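Local atomic coordinates of ferredoxin component of carbazole 1,9a-dioxygenase (Nocardioides aromaticivorans, PDB entry 3GCE), a protein that probably serves as a Rieske-type [2Fe-2S] ferredoxin, passing electrons to the terminal oxygenase component of carbazole 1,9a-dioxygenase. Residues 29-33 and 108-112; 44-48 and 79-83; 75-79 and 89-95. All coordinates share one frame. Residues are numbered along the deposited sequence.

The three contacts run along the Rieske domain, from the C-terminal end of the model to the [2Fe-2S] cluster. Along the chain, segments 29-33 and 108-112 of contact 1 enclose the other four. Contact 1 joins a hairpin turn to the last modelled residues; its centre lies about 14 Å from that of contact 2, and both reach the sheet of strands 26-30, 33-40 and 43-48. Contact 2 links that sheet to strand 78-80, which contact 3 also uses and whose sheet has connecting loops that help bind the cluster. Contacts 2 and 3, centres about 13 Å apart, touch where I47 packs on V95 and share F79, which thus packs both on interior I47 and on C91 beside the cluster. Contact 3, about 22 Å between centres from contact 1, forms part of the cluster pocket.

Contact 1. Residues 29-33 and 108-112; sequences DVDGD and LVAPK
Strand 26-30 reverses into strand 33-40 through a type I' beta turn from V30 to D33, a tight two-residue beta hairpin, and segment 108-112 runs beside this turn. Two backbone hydrogen bonds close the hairpin: V30 N to D33 O at 2.7 Å and D33 N to V30 O at 3.0 Å. D31 (phi/psi 59/44) and G32 (92/-21) take the left-handed corner positions; at G32 a CB would press on the carbonyl oxygen of D31. A weak hydrogen bond from G32 N to D29 OD1 (2.8 Å) braces the corner. Across the segments the nearest CA atoms belong to V30 and P111, 6.0 Å apart, and no backbone hydrogen bond joins them. V30, chi1 t, points its side chain into the gap, with CG1 4.0 Å from V109 CG1 and 3.9 Å from P111 CA. D31 CG lies 3.9 Å from P111 CB. V12 of strand 12-16 also packs on V30, so this small apolar patch joins two antiparallel sheets of the Rieske fold. At the exposed margin K112 extends to D33 (chi1 m) in a salt bridge, K112 NZ to D33 OD1 2.8 Å, with a weak hydrogen bond from K112 NZ to D33 OD2 at 3.2 Å.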
ATOM      1  N   ASP A  29      -5.199  -9.529  -2.225  1.00 20.90           N
ATOM      2  CA  ASP A  29      -4.369 -10.711  -2.041  1.00 22.80           C
ATOM      3  C   ASP A  29      -3.359 -10.828  -3.169  1.00 23.53           C
ATOM      4  O   ASP A  29      -3.730 -10.893  -4.344  1.00 24.33           O
ATOM      5  CB  ASP A  29      -5.192 -11.996  -1.972  1.00 23.96           C
ATOM      6  CG  ASP A  29      -4.311 -13.229  -2.052  1.00 27.86           C
ATOM      7  OD1 ASP A  29      -3.510 -13.422  -1.127  1.00 34.09           O
ATOM      8  OD2 ASP A  29      -4.376 -13.985  -3.048  1.00 35.79           O
ATOM      9  N   VAL A  30      -2.080 -10.864  -2.804  1.00 22.95           N
ATOM     10  CA  VAL A  30      -1.027 -11.014  -3.757  1.00 23.00           C
ATOM     11  C   VAL A  30      -0.289 -12.286  -3.353  1.00 24.58           C
ATOM     12  O   VAL A  30       0.624 -12.246  -2.532  1.00 23.63           O
ATOM     13  CB  VAL A  30      -0.092  -9.766  -3.780  1.00 22.92           C
ATOM     14  CG1 VAL A  30       1.078  -9.969  -4.742  1.00 22.03           C
ATOM     15  CG2 VAL A  30      -0.874  -8.494  -4.193  1.00 20.86           C
ATOM     16  N   ASP A  31      -0.716 -13.421  -3.914  1.00 25.93           N
ATOM     17  CA  ASP A  31      -0.029 -14.695  -3.669  1.00 27.74           C
ATOM     18  C   ASP A  31       0.005 -15.066  -2.193  1.00 27.04           C
ATOM     19  O   ASP A  31       1.047 -15.472  -1.686  1.00 27.93           O
ATOM     20  CB  ASP A  31       1.418 -14.600  -4.162  1.00 28.03           C
ATOM     21  CG  ASP A  31       1.683 -15.470  -5.357  1.00 33.91           C
ATOM     22  OD1 ASP A  31       1.042 -15.246  -6.429  1.00 36.99           O
ATOM     23  OD2 ASP A  31       2.553 -16.376  -5.217  1.00 38.20           O
ATOM     24  N   GLY A  32      -1.114 -14.903  -1.503  1.00 26.96           N
ATOM     25  CA  GLY A  32      -1.180 -15.216  -0.083  1.00 27.32           C
ATOM     26  C   GLY A  32      -0.876 -14.043   0.827  1.00 26.88           C
ATOM     27  O   GLY A  32      -1.252 -14.074   2.004  1.00 27.69           O
ATOM     28  N   ASP A  33      -0.193 -13.016   0.303  1.00 26.06           N
ATOM     29  CA  ASP A  33       0.105 -11.803   1.094  1.00 25.17           C
ATOM     30  C   ASP A  33      -0.885 -10.679   0.836  1.00 23.77           C
ATOM     31  O   ASP A  33      -1.214 -10.386  -0.306  1.00 22.12           O
ATOM     32  CB  ASP A  33       1.519 -11.298   0.830  1.00 26.01           C
ATOM     33  CG  ASP A  33       2.579 -12.296   1.257  1.00 28.97           C
ATOM     34  OD1 ASP A  33       2.551 -12.741   2.423  1.00 31.59           O
ATOM     35  OD2 ASP A  33       3.423 -12.648   0.416  1.00 31.43           O
ATOM     36  N   LEU A 108      -0.191  -4.173 -11.998  1.00 12.15           N
ATOM     37  CA  LEU A 108       0.466  -5.468 -11.762  1.00 12.89           C
ATOM     38  C   LEU A 108       1.426  -5.362 -10.582  1.00 13.69           C
ATOM     39  O   LEU A 108       2.260  -4.451 -10.550  1.00 12.77           O
ATOM     40  CB  LEU A 108       1.240  -5.867 -13.009  1.00 13.00           C
ATOM     41  CG  LEU A 108       0.480  -5.925 -14.351  1.00 14.02           C
ATOM     42  CD1 LEU A 108       1.453  -6.275 -15.492  1.00 13.54           C
ATOM     43  CD2 LEU A 108      -0.654  -6.955 -14.264  1.00 12.73           C
ATOM     44  N   VAL A 109       1.326  -6.306  -9.648  1.00 15.39           N
ATOM     45  CA  VAL A 109       2.150  -6.334  -8.433  1.00 16.80           C
ATOM     46  C   VAL A 109       3.034  -7.591  -8.429  1.00 18.93           C
ATOM     47  O   VAL A 109       2.538  -8.707  -8.594  1.00 19.16           O
ATOM     48  CB  VAL A 109       1.247  -6.313  -7.153  1.00 17.11           C
ATOM     49  CG1 VAL A 109       2.099  -6.256  -5.852  1.00 16.37           C
ATOM     50  CG2 VAL A 109       0.263  -5.105  -7.218  1.00 16.28           C
ATOM     51  N   ALA A 110       4.336  -7.413  -8.253  1.00 20.20           N
ATOM     52  CA  ALA A 110       5.241  -8.552  -8.149  1.00 22.16           C
ATOM     53  C   ALA A 110       5.078  -9.217  -6.788  1.00 23.70           C
ATOM     54  O   ALA A 110       5.114  -8.538  -5.770  1.00 23.83           O
ATOM     55  CB  ALA A 110       6.673  -8.107  -8.351  1.00 21.30           C
ATOM     56  N   PRO A 111       4.875 -10.544  -6.760  1.00 25.95           N
ATOM     57  CA  PRO A 111       4.694 -11.246  -5.489  1.00 27.85           C
ATOM     58  C   PRO A 111       5.999 -11.328  -4.709  1.00 29.63           C
ATOM     59  O   PRO A 111       7.069 -11.188  -5.296  1.00 29.41           O
ATOM     60  CB  PRO A 111       4.257 -12.659  -5.912  1.00 28.28           C
ATOM     61  CG  PRO A 111       3.935 -12.569  -7.366  1.00 27.62           C
ATOM     62  CD  PRO A 111       4.799 -11.471  -7.901  1.00 26.57           C
ATOM     63  N   LYS A 112       5.878 -11.521  -3.394  1.00 31.83           N
ATOM     64  CA  LYS A 112       7.005 -11.692  -2.474  1.00 34.61           C
ATOM     65  C   LYS A 112       8.011 -12.716  -3.005  1.00 35.18           C
ATOM     66  O   LYS A 112       9.216 -12.456  -3.029  1.00 36.99           O
ATOM     67  CB  LYS A 112       6.467 -12.156  -1.114  1.00 35.11           C
ATOM     68  CG  LYS A 112       7.325 -11.799   0.092  1.00 37.28           C
ATOM     69  CD  LYS A 112       6.517 -11.885   1.394  1.00 39.66           C
ATOM     70  CE  LYS A 112       6.285 -13.318   1.838  1.00 41.27           C
ATOM     71  NZ  LYS A 112       5.229 -13.437   2.893  1.00 41.97           N
TER

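Contact 2. Residues 44-48 and 79-83; sequences VYAIS and FDVRT
No direct hydrogen bond crosses this buried contact; instead a water links strand 43-48 to the turn that ends strand 78-80, joining two antiparallel sheets of the Rieske fold, one of which lies next to the loops that bind the cluster. The water accepts from A46 N at 3.2 Å and bonds to V81 O at 2.8 Å, whereas A46 N and V81 O are themselves 4.2 Å apart. Residues 44-48 form a beta strand, so Y45 and I47 turn their CA-to-CB bonds toward segment 79-83 and A46 turns away. Segment 79-83 is extended at F79 and D80, then bends at V81 (phi/psi -69/-17) and R82 (-75/-29). Y45 and V81 have the nearest CA atoms, at 5.9 Å. D80 holds the bend as an Asx turn: its OD1 accepts from R82 N (3.1 Å) and forms a salt bridge with R82 NE (2.9 Å), while T83 OG1 donates to D80 OD2 (2.6 Å). Y45, chi1 m, sets its ring beside V81 and R82, with Y45 CG 3.8 Å from V81 CG2 and Y45 CE1 3.6 Å from R82 CG. I47, chi1 p and chi2 t, fills the adjoining space beside I70 of strand 69-71. The side chain of F79 (chi1 m) comes within about 6 Å of the [2Fe-2S] cluster. I47 CD1 reaches F79 CB at 4.1 Å, and I47 CG2 rests 3.4 Å from V81 O.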
ATOM      1  N   VAL A  44       1.202   4.531  -8.687  1.00 15.38           N
ATOM      2  CA  VAL A  44       0.572   3.520  -7.834  1.00 14.66           C
ATOM      3  C   VAL A  44       1.664   3.008  -6.900  1.00 13.79           C
ATOM      4  O   VAL A  44       2.807   2.743  -7.350  1.00 12.31           O
ATOM      5  CB  VAL A  44       0.020   2.340  -8.669  1.00 14.93           C
ATOM      6  CG1 VAL A  44      -0.676   1.305  -7.776  1.00 15.14           C
ATOM      7  CG2 VAL A  44      -0.939   2.857  -9.737  1.00 16.01           C
ATOM      8  N   TYR A  45       1.307   2.871  -5.623  1.00 12.25           N
ATOM      9  CA  TYR A  45       2.228   2.378  -4.595  1.00 12.59           C
ATOM     10  C   TYR A  45       1.628   1.165  -3.929  1.00 11.46           C
ATOM     11  O   TYR A  45       0.406   1.050  -3.838  1.00 11.91           O
ATOM     12  CB  TYR A  45       2.453   3.464  -3.533  1.00 12.73           C
ATOM     13  CG  TYR A  45       2.946   4.730  -4.152  1.00 15.32           C
ATOM     14  CD1 TYR A  45       4.257   4.838  -4.567  1.00 14.60           C
ATOM     15  CD2 TYR A  45       2.090   5.807  -4.368  1.00 17.66           C
ATOM     16  CE1 TYR A  45       4.726   5.982  -5.169  1.00 18.72           C
ATOM     17  CE2 TYR A  45       2.570   6.989  -4.970  1.00 20.16           C
ATOM     18  CZ  TYR A  45       3.892   7.053  -5.348  1.00 17.94           C
ATOM     19  OH  TYR A  45       4.400   8.182  -5.938  1.00 21.56           O
ATOM     20  N   ALA A  46       2.481   0.266  -3.448  1.00 11.21           N
ATOM     21  CA  ALA A  46       1.994  -0.975  -2.832  1.00 10.64           C
ATOM     22  C   ALA A  46       2.903  -1.351  -1.678  1.00 11.23           C
ATOM     23  O   ALA A  46       4.128  -1.385  -1.841  1.00 10.72           O
ATOM     24  CB  ALA A  46       1.968  -2.098  -3.869  1.00 10.28           C
ATOM     25  N   ILE A  47       2.312  -1.622  -0.510  1.00 10.65           N
ATOM     26  CA  ILE A  47       3.083  -2.097   0.650  1.00 10.42           C
ATOM     27  C   ILE A  47       2.254  -3.153   1.345  1.00 10.62           C
ATOM     28  O   ILE A  47       1.068  -3.287   1.058  1.00 10.23           O
ATOM     29  CB  ILE A  47       3.507  -0.950   1.653  1.00  9.88           C
ATOM     30  CG1 ILE A  47       2.278  -0.190   2.209  1.00 12.40           C
ATOM     31  CG2 ILE A  47       4.470   0.010   0.956  1.00  8.83           C
ATOM     32  CD1 ILE A  47       2.588   0.670   3.490  1.00 11.60           C
ATOM     33  N   SER A  48       2.875  -3.912   2.238  1.00 11.36           N
ATOM     34  CA  SER A  48       2.111  -4.856   3.059  1.00 11.94           C
ATOM     35  C   SER A  48       0.964  -4.132   3.755  1.00 12.35           C
ATOM     36  O   SER A  48       1.132  -3.017   4.262  1.00 11.72           O
ATOM     37  CB  SER A  48       2.985  -5.501   4.117  1.00 12.03           C
ATOM     38  OG  SER A  48       2.138  -6.236   4.999  1.00 12.94           O
ATOM     39  N   PHE A  79       3.429   4.967   7.723  1.00 11.66           N
ATOM     40  CA  PHE A  79       4.461   4.447   6.806  1.00 11.08           C
ATOM     41  C   PHE A  79       4.521   5.274   5.535  1.00 10.81           C
ATOM     42  O   PHE A  79       3.496   5.799   5.065  1.00 10.41           O
ATOM     43  CB  PHE A  79       4.179   2.987   6.421  1.00 10.98           C
ATOM     44  CG  PHE A  79       4.162   2.045   7.610  1.00 12.51           C
ATOM     45  CD1 PHE A  79       2.966   1.776   8.282  1.00 10.34           C
ATOM     46  CD2 PHE A  79       5.330   1.372   8.006  1.00 11.74           C
ATOM     47  CE1 PHE A  79       2.928   0.891   9.384  1.00 10.05           C
ATOM     48  CE2 PHE A  79       5.300   0.494   9.092  1.00 10.40           C
ATOM     49  CZ  PHE A  79       4.086   0.248   9.771  1.00 11.23           C
ATOM     50  N   ASP A  80       5.716   5.354   4.970  1.00  9.92           N
ATOM     51  CA  ASP A  80       5.906   5.889   3.635  1.00 10.66           C
ATOM     52  C   ASP A  80       5.430   4.794   2.641  1.00 10.69           C
ATOM     53  O   ASP A  80       5.976   3.693   2.626  1.00 10.99           O
ATOM     54  CB  ASP A  80       7.392   6.231   3.440  1.00 10.73           C
ATOM     55  CG  ASP A  80       7.736   6.554   1.983  1.00 14.87           C
ATOM     56  OD1 ASP A  80       6.836   7.055   1.237  1.00 12.89           O
ATOM     57  OD2 ASP A  80       8.907   6.291   1.591  1.00 15.11           O
ATOM     58  N   VAL A  81       4.428   5.102   1.818  1.00 10.07           N
ATOM     59  CA  VAL A  81       3.920   4.130   0.830  1.00  9.62           C
ATOM     60  C   VAL A  81       4.877   3.809  -0.305  1.00 10.05           C
ATOM     61  O   VAL A  81       4.686   2.804  -0.998  1.00  9.21           O
ATOM     62  CB  VAL A  81       2.529   4.524   0.272  1.00 10.14           C
ATOM     63  CG1 VAL A  81       1.503   4.582   1.417  1.00 10.41           C
ATOM     64  CG2 VAL A  81       2.573   5.858  -0.497  1.00  8.43           C
ATOM     65  N   ARG A  82       5.895   4.661  -0.495  1.00 10.03           N
ATOM     66  CA  ARG A  82       6.919   4.449  -1.521  1.00 10.66           C
ATOM     67  C   ARG A  82       7.913   3.351  -1.145  1.00 11.38           C
ATOM     68  O   ARG A  82       8.461   2.649  -2.030  1.00 12.46           O
ATOM     69  CB  ARG A  82       7.702   5.744  -1.745  1.00 10.95           C
ATOM     70  CG  ARG A  82       6.882   6.851  -2.398  1.00 12.91           C
ATOM     71  CD  ARG A  82       7.617   8.175  -2.330  1.00 14.42           C
ATOM     72  NE  ARG A  82       7.646   8.692  -0.962  1.00 16.35           N
ATOM     73  CZ  ARG A  82       8.113   9.888  -0.631  1.00 17.69           C
ATOM     74  NH1 ARG A  82       8.569  10.698  -1.570  1.00 18.01           N
ATOM     75  NH2 ARG A  82       8.128  10.271   0.637  1.00 18.01           N
ATOM     76  N   THR A  83       8.136   3.166   0.159  1.00 10.22           N
ATOM     77  CA  THR A  83       9.257   2.339   0.626  1.00  9.86           C
ATOM     78  C   THR A  83       8.918   1.353   1.722  1.00  9.23           C
ATOM     79  O   THR A  83       9.721   0.416   1.998  1.00  8.54           O
ATOM     80  CB  THR A  83      10.441   3.219   1.123  1.00  9.72           C
ATOM     81  OG1 THR A  83       9.993   3.995   2.245  1.00 12.58           O
ATOM     82  CG2 THR A  83      10.967   4.158  -0.013  1.00 11.01           C
TER
HETATM   83  O   HOH W   1       5.525   1.156  -3.067  1.00 35.09           O

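Contact 3. Residues 75-79 and 89-95. With FES (Fe2/s2 (inorganic) cluster), chain B.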
ATOM      1  N   HIS A  75      -3.387   2.677  16.019  1.00 11.15           N
ATOM      2  CA  HIS A  75      -2.628   3.588  16.894  1.00 10.61           C
ATOM      3  C   HIS A  75      -1.975   4.728  16.120  1.00 11.18           C
ATOM      4  O   HIS A  75      -1.075   5.435  16.639  1.00  9.37           O
ATOM      5  CB  HIS A  75      -1.575   2.860  17.722  1.00 11.14           C
ATOM      6  CG  HIS A  75      -2.063   1.595  18.360  1.00 10.70           C
ATOM      7  ND1 HIS A  75      -1.642   0.354  17.952  1.00 11.48           N
ATOM      8  CD2 HIS A  75      -2.916   1.380  19.395  1.00 11.93           C
ATOM      9  CE1 HIS A  75      -2.207  -0.579  18.704  1.00 10.06           C
ATOM     10  NE2 HIS A  75      -2.999   0.018  19.580  1.00  9.25           N
ATOM     11  N   VAL A  76      -2.424   4.893  14.879  1.00 11.01           N
ATOM     12  CA  VAL A  76      -2.069   6.052  14.033  1.00 12.71           C
ATOM     13  C   VAL A  76      -0.555   6.277  13.825  1.00 13.08           C
ATOM     14  O   VAL A  76      -0.090   7.397  13.593  1.00 11.97           O
ATOM     15  CB  VAL A  76      -2.871   7.366  14.390  1.00 13.74           C
ATOM     16  CG1 VAL A  76      -4.374   7.138  14.187  1.00 15.41           C
ATOM     17  CG2 VAL A  76      -2.566   7.923  15.806  1.00 15.52           C
ATOM     18  N   GLY A  77       0.201   5.181  13.910  1.00 12.33           N
ATOM     19  CA  GLY A  77       1.542   5.149  13.324  1.00 12.44           C
ATOM     20  C   GLY A  77       1.446   5.441  11.836  1.00 12.63           C
ATOM     21  O   GLY A  77       0.356   5.393  11.267  1.00 12.80           O
ATOM     22  N   ARG A  78       2.570   5.741  11.184  1.00 12.32           N
ATOM     23  CA  ARG A  78       2.555   5.990   9.733  1.00 13.06           C
ATOM     24  C   ARG A  78       3.678   5.284   8.998  1.00 12.42           C
ATOM     25  O   ARG A  78       4.729   5.024   9.585  1.00 12.10           O
ATOM     26  CB  ARG A  78       2.633   7.478   9.401  1.00 12.87           C
ATOM     27  CG  ARG A  78       1.440   8.314   9.899  1.00 13.99           C
ATOM     28  CD  ARG A  78       1.469   9.745   9.348  1.00 15.30           C
ATOM     29  NE  ARG A  78       0.420  10.571   9.964  1.00 16.00           N
ATOM     30  CZ  ARG A  78       0.084  11.802   9.572  1.00 18.97           C
ATOM     31  NH1 ARG A  78       0.710  12.393   8.556  1.00 16.45           N
ATOM     32  NH2 ARG A  78      -0.884  12.447  10.211  1.00 17.16           N
ATOM     33  N   PHE A  79       3.429   4.967   7.723  1.00 11.66           N
ATOM     34  CA  PHE A  79       4.461   4.447   6.806  1.00 11.08           C
ATOM     35  C   PHE A  79       4.521   5.274   5.535  1.00 10.81           C
ATOM     36  O   PHE A  79       3.496   5.799   5.065  1.00 10.41           O
ATOM     37  CB  PHE A  79       4.179   2.987   6.421  1.00 10.98           C
ATOM     38  CG  PHE A  79       4.162   2.045   7.610  1.00 12.51           C
ATOM     39  CD1 PHE A  79       2.966   1.776   8.282  1.00 10.34           C
ATOM     40  CD2 PHE A  79       5.330   1.372   8.006  1.00 11.74           C
ATOM     41  CE1 PHE A  79       2.928   0.891   9.384  1.00 10.05           C
ATOM     42  CE2 PHE A  79       5.300   0.494   9.092  1.00 10.40           C
ATOM     43  CZ  PHE A  79       4.086   0.248   9.771  1.00 11.23           C
ATOM     44  N   LEU A  89       5.594   7.361  15.068  1.00 12.49           N
ATOM     45  CA  LEU A  89       5.360   6.434  16.180  1.00 12.86           C
ATOM     46  C   LEU A  89       3.870   6.147  16.289  1.00 11.98           C
ATOM     47  O   LEU A  89       3.061   6.991  15.937  1.00 10.31           O
ATOM     48  CB  LEU A  89       5.883   7.042  17.505  1.00 13.59           C
ATOM     49  CG  LEU A  89       7.406   7.085  17.737  1.00 15.40           C
ATOM     50  CD1 LEU A  89       7.748   7.960  18.956  1.00 18.96           C
ATOM     51  CD2 LEU A  89       7.909   5.698  17.985  1.00 18.24           C
ATOM     52  N   PRO A  90       3.506   4.954  16.792  1.00 11.85           N
ATOM     53  CA  PRO A  90       4.423   3.957  17.322  1.00 12.37           C
ATOM     54  C   PRO A  90       5.059   2.980  16.310  1.00 13.05           C
ATOM     55  O   PRO A  90       5.719   2.025  16.729  1.00 13.08           O
ATOM     56  CB  PRO A  90       3.557   3.219  18.360  1.00 12.84           C
ATOM     57  CG  PRO A  90       2.174   3.295  17.818  1.00 11.90           C
ATOM     58  CD  PRO A  90       2.101   4.536  16.929  1.00 12.46           C
ATOM     59  N   CYS A  91       4.911   3.227  15.010  1.00 12.93           N
ATOM     60  CA  CYS A  91       5.596   2.364  14.051  1.00 14.16           C
ATOM     61  C   CYS A  91       7.084   2.675  14.087  1.00 13.45           C
ATOM     62  O   CYS A  91       7.478   3.829  13.984  1.00 13.60           O
ATOM     63  CB  CYS A  91       5.022   2.515  12.644  1.00 13.16           C
ATOM     64  SG  CYS A  91       3.272   2.135  12.682  1.00 16.06           S
ATOM     65  N   VAL A  92       7.877   1.621  14.242  1.00 13.24           N
ATOM     66  CA  VAL A  92       9.338   1.721  14.316  1.00 14.20           C
ATOM     67  C   VAL A  92      10.064   0.778  13.376  1.00 13.31           C
ATOM     68  O   VAL A  92      11.275   0.936  13.170  1.00 14.18           O
ATOM     69  CB  VAL A  92       9.898   1.479  15.759  1.00 14.32           C
ATOM     70  CG1 VAL A  92       9.439   2.586  16.683  1.00 17.61           C
ATOM     71  CG2 VAL A  92       9.481   0.128  16.272  1.00 15.90           C
ATOM     72  N   LEU A  93       9.354  -0.200  12.816  1.00 12.24           N
ATOM     73  CA  LEU A  93       9.958  -1.128  11.882  1.00 12.77           C
ATOM     74  C   LEU A  93       9.231  -1.054  10.553  1.00 12.47           C
ATOM     75  O   LEU A  93       8.010  -0.899  10.533  1.00 11.79           O
ATOM     76  CB  LEU A  93       9.944  -2.581  12.424  1.00 13.65           C
ATOM     77  CG  LEU A  93      10.897  -2.879  13.581  1.00 14.55           C
ATOM     78  CD1 LEU A  93      10.607  -4.262  14.182  1.00 16.95           C
ATOM     79  CD2 LEU A  93      12.342  -2.801  13.117  1.00 15.98           C
ATOM     80  N   PRO A  94       9.983  -1.148   9.441  1.00 11.98           N
ATOM     81  CA  PRO A  94       9.377  -1.031   8.130  1.00 11.95           C
ATOM     82  C   PRO A  94       8.498  -2.227   7.786  1.00 12.21           C
ATOM     83  O   PRO A  94       8.662  -3.334   8.363  1.00 11.80           O
ATOM     84  CB  PRO A  94      10.594  -0.921   7.175  1.00 11.86           C
ATOM     85  CG  PRO A  94      11.699  -1.624   7.910  1.00 12.31           C
ATOM     86  CD  PRO A  94      11.440  -1.369   9.366  1.00 12.71           C
ATOM     87  N   VAL A  95       7.559  -2.009   6.869  1.00 10.99           N
ATOM     88  CA  VAL A  95       6.834  -3.129   6.269  1.00 10.68           C
ATOM     89  C   VAL A  95       7.369  -3.359   4.863  1.00 11.17           C
ATOM     90  O   VAL A  95       8.046  -2.489   4.313  1.00  9.80           O
ATOM     91  CB  VAL A  95       5.312  -2.890   6.216  1.00 10.17           C
ATOM     92  CG1 VAL A  95       4.709  -2.846   7.663  1.00 10.04           C
ATOM     93  CG2 VAL A  95       4.997  -1.619   5.455  1.00  9.75           C
TER
HETATM   94 FE1  FES B 201      -0.584   0.132  13.576  1.00 10.36          FE
HETATM   95 FE2  FES B 201      -0.311   0.108  16.307  1.00 12.85          FE
HETATM   96  S1  FES B 201       0.248   1.785  14.897  1.00 13.61           S
HETATM   97  S2  FES B 201      -1.153  -1.435  14.967  1.00 10.42           S
HETATM   98  O   HOH W   2       1.423   9.322  15.092  1.00 38.28           O
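This is a cluster-site contact: the loop carrying H75, which leads into strand 78-80, packs against the 89-95 loop, the proline loop of Rieske proteins, beside the [2Fe-2S] cluster. H75 ND1 binds FE2 at 2.1 Å; H53 from another loop supplies the second histidine nitrogen, as the Rieske motif requires. A cis peptide bond precedes P90, whose ring lies against the H75 backbone (P90 CD to H75 O 3.3 Å) and brings P90 CG to 3.8 Å from the cluster S1. G77 lets the loops close on each other: a CB here would lie only 2.2 Å from C91 SG, a clash, whereas its CA sits 3.5 Å from C91 SG and makes a CA-H...O contact with L89 O at 3.5 Å. G77 N is 3.5 Å from S1. C91 is not an iron ligand; its SG is 3.8 Å from S1 and also makes an oblique sulfur-aromatic contact with F79, 4.2 Å from the ring centroid. The F79 ring has V95 over one face and L93 O at its edge, 3.4 Å from CE2. At the outer end a water bridges V76 O (2.9 Å) and L89 O (3.0 Å). Around this core, R78 pairs by its backbone with strand 86-88 and by salt bridge with E69 of strand 69-71, while I70 of that strand and I47 of strand 43-48 pack against F79 from the interior.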